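Local coordinates for protein putative oxidoreductase (PDB 2ISM) that is a putative oxidoreductase of the glucose/sorbosone dehydrogenase family, built as a beta-propeller and carrying a bound calcium ion, at residues N235-V238 / N242-W245; V249-D254 / R258-F263; L207-H210 / E215-S218. All blocks are in the same frame, centred on the assembly; numbering follows the deposited sequence.

Interaction 1: N235-V238 / N242-W245. With CA (calcium ion), chain E.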
loop_
_atom_site.group_PDB
_atom_site.type_symbol
_atom_site.label_atom_id
_atom_site.label_comp_id
_atom_site.label_asym_id
_atom_site.label_seq_id
_atom_site.Cartn_x
_atom_site.Cartn_y
_atom_site.Cartn_z
ATOM N N ASN B 235 3.206 21.201 -5.558
ATOM C CA ASN B 235 4.410 21.558 -6.295
ATOM C C ASN B 235 5.512 20.512 -6.170
ATOM O O ASN B 235 5.607 19.803 -5.167
ATOM C CB ASN B 235 4.963 22.901 -5.790
ATOM C CG ASN B 235 4.017 24.059 -6.028
ATOM O OD1 ASN B 235 3.500 24.665 -5.086
ATOM N ND2 ASN B 235 3.790 24.381 -7.291
ATOM N N LEU B 236 6.333 20.420 -7.211
ATOM C CA LEU B 236 7.479 19.525 -7.225
ATOM C C LEU B 236 8.600 20.504 -6.901
ATOM O O LEU B 236 8.954 21.352 -7.727
ATOM C CB LEU B 236 7.677 18.914 -8.619
ATOM C CG LEU B 236 8.909 18.030 -8.844
ATOM C CD1 LEU B 236 8.997 16.973 -7.761
ATOM C CD2 LEU B 236 8.822 17.373 -10.221
ATOM N N ILE B 237 9.140 20.399 -5.692
ATOM C CA ILE B 237 10.178 21.312 -5.222
ATOM C C ILE B 237 11.601 20.964 -5.642
ATOM O O ILE B 237 12.084 19.862 -5.389
ATOM C CB ILE B 237 10.149 21.416 -3.666
ATOM C CG1 ILE B 237 8.725 21.719 -3.183
ATOM C CG2 ILE B 237 11.103 22.510 -3.192
ATOM C CD1 ILE B 237 8.172 23.039 -3.660
ATOM N N VAL B 238 12.267 21.921 -6.283
ATOM C CA VAL B 238 13.653 21.738 -6.706
ATOM C C VAL B 238 14.471 22.800 -5.983
ATOM O O VAL B 238 13.964 23.883 -5.694
ATOM C CB VAL B 238 13.830 21.915 -8.242
ATOM C CG1 VAL B 238 12.982 20.896 -8.989
ATOM C CG2 VAL B 238 13.463 23.330 -8.660
ATOM N N ASN B 242 11.669 28.878 -7.581
ATOM C CA ASN B 242 10.799 29.989 -7.196
ATOM C C ASN B 242 9.416 29.581 -7.669
ATOM O O ASN B 242 9.188 29.401 -8.869
ATOM C CB ASN B 242 11.228 31.276 -7.899
ATOM C CG ASN B 242 10.489 32.494 -7.386
ATOM O OD1 ASN B 242 9.276 32.453 -7.154
ATOM N ND2 ASN B 242 11.213 33.595 -7.219
ATOM N N TYR B 243 8.483 29.438 -6.739
ATOM C CA TYR B 243 7.160 28.998 -7.127
ATOM C C TYR B 243 6.101 30.047 -7.420
ATOM O O TYR B 243 4.918 29.795 -7.290
ATOM C CB TYR B 243 6.687 27.930 -6.134
ATOM C CG TYR B 243 7.544 26.692 -6.305
ATOM C CD1 TYR B 243 7.162 25.672 -7.180
ATOM C CD2 TYR B 243 8.820 26.630 -5.743
ATOM C CE1 TYR B 243 8.040 24.632 -7.506
ATOM C CE2 TYR B 243 9.706 25.598 -6.065
ATOM C CZ TYR B 243 9.311 24.608 -6.950
ATOM O OH TYR B 243 10.208 23.626 -7.308
ATOM N N GLY B 244 6.546 31.228 -7.828
ATOM C CA GLY B 244 5.624 32.270 -8.254
ATOM C C GLY B 244 4.824 33.198 -7.362
ATOM O O GLY B 244 4.541 34.315 -7.790
ATOM N N TRP B 245 4.432 32.777 -6.164
ATOM C CA TRP B 245 3.648 33.671 -5.314
ATOM C C TRP B 245 4.459 34.904 -4.911
ATOM O O TRP B 245 5.612 34.784 -4.500
ATOM C CB TRP B 245 3.171 32.932 -4.053
ATOM C CG TRP B 245 2.331 33.789 -3.145
ATOM C CD1 TRP B 245 2.703 34.333 -1.947
ATOM C CD2 TRP B 245 0.980 34.220 -3.380
ATOM N NE1 TRP B 245 1.668 35.076 -1.421
ATOM C CE2 TRP B 245 0.602 35.023 -2.279
ATOM C CE3 TRP B 245 0.056 34.005 -4.414
ATOM C CZ2 TRP B 245 -0.668 35.614 -2.184
ATOM C CZ3 TRP B 245 -1.207 34.593 -4.319
ATOM C CH2 TRP B 245 -1.554 35.388 -3.210
HETATM CA CA CA E . 2.654 28.795 -7.181
HETATM O O HOH W 1 2.176 29.583 -9.748
HETATM O O HOH W 2 3.861 26.654 -8.457
HETATM O O HOH W 3 3.648 29.058 -4.714
HETATM O O HOH W 4 1.413 31.211 -6.510
#
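Tyr-243 reaches back from a calcium-binding loop of this beta-propeller and sets its hydroxyl against the backbone around Leu-236 and Val-238 at strand 232-237. The polar part of the contact gathers on that one oxygen. Tyr-243 OH gives its proton to Leu-236 O at 2.6 Å, tilted 17° from the carbonyl plane, and accepts from Val-238 N at 2.9 Å. Both backbone atoms lie near the plane of the ring, at its edge, so the two bonds fix where the phenol ends and satisfy a main-chain C=O and N-H on strand 232-237 and just beyond Ile-237.

The apolar part works on a ring face. Ile-237 CD1 stands over one face of Tyr-243, 4.0 Å from the ring centroid and 18° off its normal, a CH-pi contact displaced toward CZ and CE2. CG1, set beside the backbone N (chi1 -51°), carries CD1 over the ring although the isoleucine's CB starts off to one side. At the hydroxyl end Val-238 CG2 packs against Tyr-243 OH at 3.5 Å, and near the other end of the ring CB of Asn-235 lies 3.8 Å from Tyr-243 CD1. His-201 meets the ring from outside these segments, its plane nearly parallel.

The loop itself is shaped by an Asx turn, Asn-242 OD1 accepting from Gly-244 N at 3.1 Å. Gly-244 takes backbone angles that call for glycine, hard by the carbonyl of Tyr-243. That carbonyl belongs to the metal site, where Glu-233 is the other protein residue and four waters join them: Tyr-243 O binds the calcium ion at 2.5 Å.

Interaction 2: V249-D254 / R258-F263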
loop_
_atom_site.group_PDB
_atom_site.type_symbol
_atom_site.label_atom_id
_atom_site.label_comp_id
_atom_site.label_asym_id
_atom_site.label_seq_id
_atom_site.Cartn_x
_atom_site.Cartn_y
_atom_site.Cartn_z
ATOM N N VAL B 249 -0.199 33.021 -10.100
ATOM C CA VAL B 249 -1.240 32.234 -9.446
ATOM C C VAL B 249 -1.617 31.151 -10.454
ATOM O O VAL B 249 -2.036 31.456 -11.570
ATOM C CB VAL B 249 -2.490 33.088 -9.122
ATOM C CG1 VAL B 249 -3.604 32.200 -8.582
ATOM C CG2 VAL B 249 -2.135 34.161 -8.106
ATOM N N GLY B 250 -1.454 29.892 -10.063
ATOM C CA GLY B 250 -1.764 28.795 -10.964
ATOM C C GLY B 250 -0.593 28.564 -11.901
ATOM O O GLY B 250 0.560 28.594 -11.472
ATOM N N ARG B 251 -0.878 28.333 -13.179
ATOM C CA ARG B 251 0.181 28.115 -14.158
ATOM C C ARG B 251 0.429 29.364 -14.997
ATOM O O ARG B 251 -0.460 30.200 -15.162
ATOM C CB ARG B 251 -0.157 26.933 -15.076
ATOM C CG ARG B 251 -0.018 25.567 -14.413
ATOM C CD ARG B 251 0.294 24.484 -15.442
ATOM N NE ARG B 251 0.673 23.213 -14.825
ATOM C CZ ARG B 251 -0.187 22.307 -14.367
ATOM N NH1 ARG B 251 -1.493 22.519 -14.453
ATOM N NH2 ARG B 251 0.263 21.186 -13.818
ATOM N N GLY B 252 1.645 29.487 -15.519
ATOM C CA GLY B 252 1.991 30.638 -16.336
ATOM C C GLY B 252 2.990 30.293 -17.425
ATOM O O GLY B 252 3.471 29.160 -17.504
ATOM N N ASN B 253 3.303 31.269 -18.270
ATOM C CA ASN B 253 4.254 31.058 -19.355
ATOM C C ASN B 253 5.635 31.585 -18.981
ATOM O O ASN B 253 6.563 31.534 -19.789
ATOM C CB ASN B 253 3.770 31.761 -20.628
ATOM C CG ASN B 253 2.416 31.260 -21.091
ATOM O OD1 ASN B 253 2.242 30.073 -21.367
ATOM N ND2 ASN B 253 1.448 32.167 -21.182
ATOM N N ASP B 254 5.767 32.081 -17.754
ATOM C CA ASP B 254 7.031 32.636 -17.267
ATOM C C ASP B 254 7.948 31.540 -16.717
ATOM O O ASP B 254 7.675 30.958 -15.667
ATOM C CB ASP B 254 6.754 33.661 -16.167
ATOM C CG ASP B 254 7.887 34.653 -15.994
ATOM O OD1 ASP B 254 9.058 34.267 -16.188
ATOM O OD2 ASP B 254 7.605 35.820 -15.650
ATOM N N ARG B 258 8.197 28.417 -11.426
ATOM C CA ARG B 258 7.806 27.044 -11.710
ATOM C C ARG B 258 6.324 26.784 -11.465
ATOM O O ARG B 258 5.791 27.127 -10.406
ATOM C CB ARG B 258 8.656 26.092 -10.870
ATOM C CG ARG B 258 10.152 26.336 -11.013
ATOM C CD ARG B 258 10.956 25.318 -10.235
ATOM N NE ARG B 258 10.840 23.972 -10.794
ATOM C CZ ARG B 258 11.571 23.509 -11.805
ATOM N NH1 ARG B 258 12.484 24.279 -12.380
ATOM N NH2 ARG B 258 11.395 22.265 -12.237
ATOM N N ASP B 259 5.663 26.176 -12.451
ATOM C CA ASP B 259 4.241 25.867 -12.344
ATOM C C ASP B 259 4.017 24.696 -11.402
ATOM O O ASP B 259 4.907 23.873 -11.183
ATOM C CB ASP B 259 3.642 25.490 -13.705
ATOM C CG ASP B 259 3.676 26.625 -14.705
ATOM O OD1 ASP B 259 3.493 27.792 -14.302
ATOM O OD2 ASP B 259 3.869 26.337 -15.904
ATOM N N PRO B 260 2.816 24.608 -10.824
ATOM C CA PRO B 260 2.540 23.496 -9.917
ATOM C C PRO B 260 2.323 22.201 -10.693
ATOM O O PRO B 260 1.983 22.221 -11.880
ATOM C CB PRO B 260 1.279 23.953 -9.189
ATOM C CG PRO B 260 0.594 24.809 -10.209
ATOM C CD PRO B 260 1.737 25.609 -10.777
ATOM N N LEU B 261 2.551 21.080 -10.020
ATOM C CA LEU B 261 2.351 19.766 -10.613
ATOM C C LEU B 261 0.857 19.626 -10.874
ATOM O O LEU B 261 0.429 18.998 -11.845
ATOM C CB LEU B 261 2.802 18.682 -9.640
ATOM C CG LEU B 261 2.342 17.253 -9.938
ATOM C CD1 LEU B 261 2.984 16.752 -11.220
ATOM C CD2 LEU B 261 2.708 16.359 -8.768
ATOM N N TYR B 262 0.067 20.222 -9.988
ATOM C CA TYR B 262 -1.382 20.186 -10.099
ATOM C C TYR B 262 -1.964 21.317 -9.267
ATOM O O TYR B 262 -1.385 21.713 -8.254
ATOM C CB TYR B 262 -1.921 18.851 -9.574
ATOM C CG TYR B 262 -3.374 18.605 -9.917
ATOM C CD1 TYR B 262 -3.740 18.156 -11.183
ATOM C CD2 TYR B 262 -4.384 18.851 -8.988
ATOM C CE1 TYR B 262 -5.075 17.960 -11.518
ATOM C CE2 TYR B 262 -5.721 18.659 -9.310
ATOM C CZ TYR B 262 -6.060 18.214 -10.578
ATOM O OH TYR B 262 -7.381 18.028 -10.907
ATOM N N PHE B 263 -3.099 21.850 -9.705
ATOM C CA PHE B 263 -3.765 22.903 -8.956
ATOM C C PHE B 263 -5.265 22.806 -9.184
ATOM O O PHE B 263 -5.717 22.356 -10.237
ATOM C CB PHE B 263 -3.244 24.297 -9.342
ATOM C CG PHE B 263 -3.620 24.741 -10.728
ATOM C CD1 PHE B 263 -2.896 24.310 -11.836
ATOM C CD2 PHE B 263 -4.686 25.616 -10.923
ATOM C CE1 PHE B 263 -3.225 24.745 -13.120
ATOM C CE2 PHE B 263 -5.025 26.057 -12.200
ATOM C CZ PHE B 263 -4.290 25.621 -13.301
HETATM O O HOH W 5 -3.384 21.233 -12.763
#
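Arg-251 lies along the chain that leads into strand 262-264, the last strand of its four-stranded propeller sheet, at the edge farther from the centre of the chain, and together with Asp-259 and Phe-263 it makes up most of this contact. Its side chain, though poorly ordered in the model, buries more surface than any other residue here. Extended from CG to NE, it passes Asp-259, whose CB lies 3.7 Å from Arg-251 CG, and carries the guanidinium onward to the carbonyls of Pro-260 and Leu-261. Arg-251 NH2 comes within 2.8 Å of Pro-260 O. Leu-261 belongs to a classic beta bulge, in which it and Tyr-262 both face Val-234 of the neighbouring strand.

Asp-259 spends its carboxylate on the loop backbone: OD1 accepts from Gly-252 N at 2.8 Å, the donor standing 40° out of the carboxylate plane. The arginine makes no salt bridge with it. The two flat groups are turned 80° apart, and Arg-251 NE stays 4.6 Å from Asp-259 OD2, a distance at which any attraction is probably modest.

Phe-263 is met on two sides. Gly-250 CA sits over the centre of one face, 4.3 Å above the plane, and with no side chain the glycine can bring its main chain directly onto the ring. Its backbone angles also suit glycine alone. Beside that ring, Pro-260 CD packs on Gly-250 O at 3.3 Å; this proline also touches Glu-233, a calcium ligand. At the edge of Phe-263 arrives Arg-251 NH1, guanidinium and ring planes 64° apart. One water then ties the arginine to the strand, taking hydrogen bonds from Arg-251 NH1 and from Phe-263 N.

Interaction 3: L207-H210 / E215-S218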
loop_
_atom_site.group_PDB
_atom_site.type_symbol
_atom_site.label_atom_id
_atom_site.label_comp_id
_atom_site.label_asym_id
_atom_site.label_seq_id
_atom_site.Cartn_x
_atom_site.Cartn_y
_atom_site.Cartn_z
ATOM N N LEU B 207 4.733 18.435 3.054
ATOM C CA LEU B 207 6.058 17.975 2.644
ATOM C C LEU B 207 6.013 16.466 2.475
ATOM O O LEU B 207 5.652 15.748 3.404
ATOM C CB LEU B 207 7.107 18.311 3.708
ATOM C CG LEU B 207 7.504 19.768 3.958
ATOM C CD1 LEU B 207 8.401 19.853 5.189
ATOM C CD2 LEU B 207 8.217 20.318 2.735
ATOM N N ALA B 208 6.387 15.983 1.295
ATOM C CA ALA B 208 6.390 14.549 1.039
ATOM C C ALA B 208 7.437 14.206 -0.016
ATOM O O ALA B 208 7.609 14.937 -0.990
ATOM C CB ALA B 208 5.012 14.101 0.582
ATOM N N TRP B 209 8.142 13.099 0.186
ATOM C CA TRP B 209 9.172 12.672 -0.761
ATOM C C TRP B 209 8.757 11.421 -1.530
ATOM O O TRP B 209 8.268 10.454 -0.949
ATOM C CB TRP B 209 10.487 12.414 -0.020
ATOM C CG TRP B 209 11.198 13.669 0.409
ATOM C CD1 TRP B 209 12.102 14.391 -0.319
ATOM C CD2 TRP B 209 11.040 14.364 1.655
ATOM N NE1 TRP B 209 12.518 15.492 0.397
ATOM C CE2 TRP B 209 11.882 15.499 1.608
ATOM C CE3 TRP B 209 10.270 14.136 2.802
ATOM C CZ2 TRP B 209 11.974 16.406 2.670
ATOM C CZ3 TRP B 209 10.361 15.040 3.859
ATOM C CH2 TRP B 209 11.210 16.161 3.783
ATOM N N HIS B 210 8.943 11.452 -2.846
ATOM C CA HIS B 210 8.596 10.314 -3.692
ATOM C C HIS B 210 9.546 9.175 -3.310
ATOM O O HIS B 210 10.767 9.323 -3.368
ATOM C CB HIS B 210 8.764 10.694 -5.167
ATOM C CG HIS B 210 8.163 9.708 -6.118
ATOM N ND1 HIS B 210 8.686 8.450 -6.317
ATOM C CD2 HIS B 210 7.074 9.796 -6.920
ATOM C CE1 HIS B 210 7.945 7.803 -7.201
ATOM N NE2 HIS B 210 6.961 8.598 -7.581
ATOM N N GLU B 215 12.391 12.818 -4.886
ATOM C CA GLU B 215 11.951 14.180 -5.182
ATOM C C GLU B 215 10.998 14.693 -4.108
ATOM O O GLU B 215 10.172 13.940 -3.591
ATOM C CB GLU B 215 11.234 14.219 -6.531
ATOM C CG GLU B 215 12.127 14.003 -7.738
ATOM C CD GLU B 215 11.319 13.803 -9.003
ATOM O OE1 GLU B 215 10.602 12.784 -9.083
ATOM O OE2 GLU B 215 11.393 14.663 -9.906
ATOM N N LEU B 216 11.105 15.983 -3.792
ATOM C CA LEU B 216 10.253 16.604 -2.782
ATOM C C LEU B 216 9.003 17.227 -3.391
ATOM O O LEU B 216 9.074 17.949 -4.381
ATOM C CB LEU B 216 11.025 17.683 -2.021
ATOM C CG LEU B 216 10.197 18.542 -1.055
ATOM C CD1 LEU B 216 9.602 17.657 0.031
ATOM C CD2 LEU B 216 11.075 19.627 -0.444
ATOM N N PHE B 217 7.859 16.925 -2.794
ATOM C CA PHE B 217 6.580 17.458 -3.237
ATOM C C PHE B 217 6.004 18.245 -2.073
ATOM O O PHE B 217 6.181 17.865 -0.917
ATOM C CB PHE B 217 5.627 16.323 -3.607
ATOM C CG PHE B 217 5.997 15.619 -4.874
ATOM C CD1 PHE B 217 5.279 15.847 -6.043
ATOM C CD2 PHE B 217 7.077 14.746 -4.905
ATOM C CE1 PHE B 217 5.634 15.210 -7.234
ATOM C CE2 PHE B 217 7.442 14.106 -6.089
ATOM C CZ PHE B 217 6.717 14.340 -7.255
ATOM N N SER B 218 5.317 19.337 -2.382
ATOM C CA SER B 218 4.733 20.173 -1.347
ATOM C C SER B 218 3.328 20.617 -1.738
ATOM O O SER B 218 2.987 20.679 -2.919
ATOM C CB SER B 218 5.621 21.403 -1.124
ATOM O OG SER B 218 5.091 22.272 -0.141
#
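Segments 207-210 and 215-218 run antiparallel, with Ala-208 and Phe-217 as a hydrogen-bonded pair and Trp-209 and Leu-216 as the non-hydrogen-bonded pair beside it. Ala-208 N gives to Phe-217 O at 2.9 Å, and Phe-217 N returns a bond to Ala-208 O at 2.7 Å. A third bond, His-210 N to Glu-215 O at 2.9 Å, closes the end nearer the turn. The same Glu-215 O also receives a CA-H...O contact from Trp-209 CA.

On the face carrying Trp-209 and Leu-216, the leucine puts its CG anti to the backbone N (chi1 172°), and CD1 comes to rest over the indole. It sits above the five-membered ring as a CH-pi contact, 3.7 Å from the centroid and 21° off the normal, displaced toward CE2. Leu-207 CD2 adds an apolar touch to Leu-216 CD1 at 4.0 Å. Tyr-149 meets the indole edge-to-face from strand 148-151.

This is a beta hairpin, strands 208-209 and 216-220, forming one side of a four-stranded antiparallel propeller sheet; 208-209 is the first strand of the blade, at the edge of the sheet nearer the centre of the chain.

The face of Ala-208 and Phe-217 is turned to strand 270-276, where Phe-275 meets the Phe-217 ring edge-to-face. Across the hairpin His-210 CB packs on Phe-217 CE2 at 3.8 Å. The imidazole stacks on Trp-302, whose NE1 is bonded to Glu-215 OE1, while His-210 ND1 accepts from Lys-212 N.

All three contacts reach one four-stranded sheet: interaction 3 pairs strands 208-209 and 216-220, interaction 1 sets a loop tyrosine against 232-237, and interaction 2 braces the chain entering 262-264. A backbone bond joins interactions 1 and 3, Ile-237 N to Leu-216 O at 2.8 Å; Asn-242 O and Arg-258 N, 2.9 Å apart, probably bond interactions 1 and 2. Interactions 2 and 3, about 17 Å apart between centres, still touch through Leu-261 and Phe-217. Interactions 1 and 3 are buried, interaction 2 only partly. The chemistry differs along the same path, from regular strand pairing, through a tyrosine hydroxyl held by main chain, to charged side chains and water.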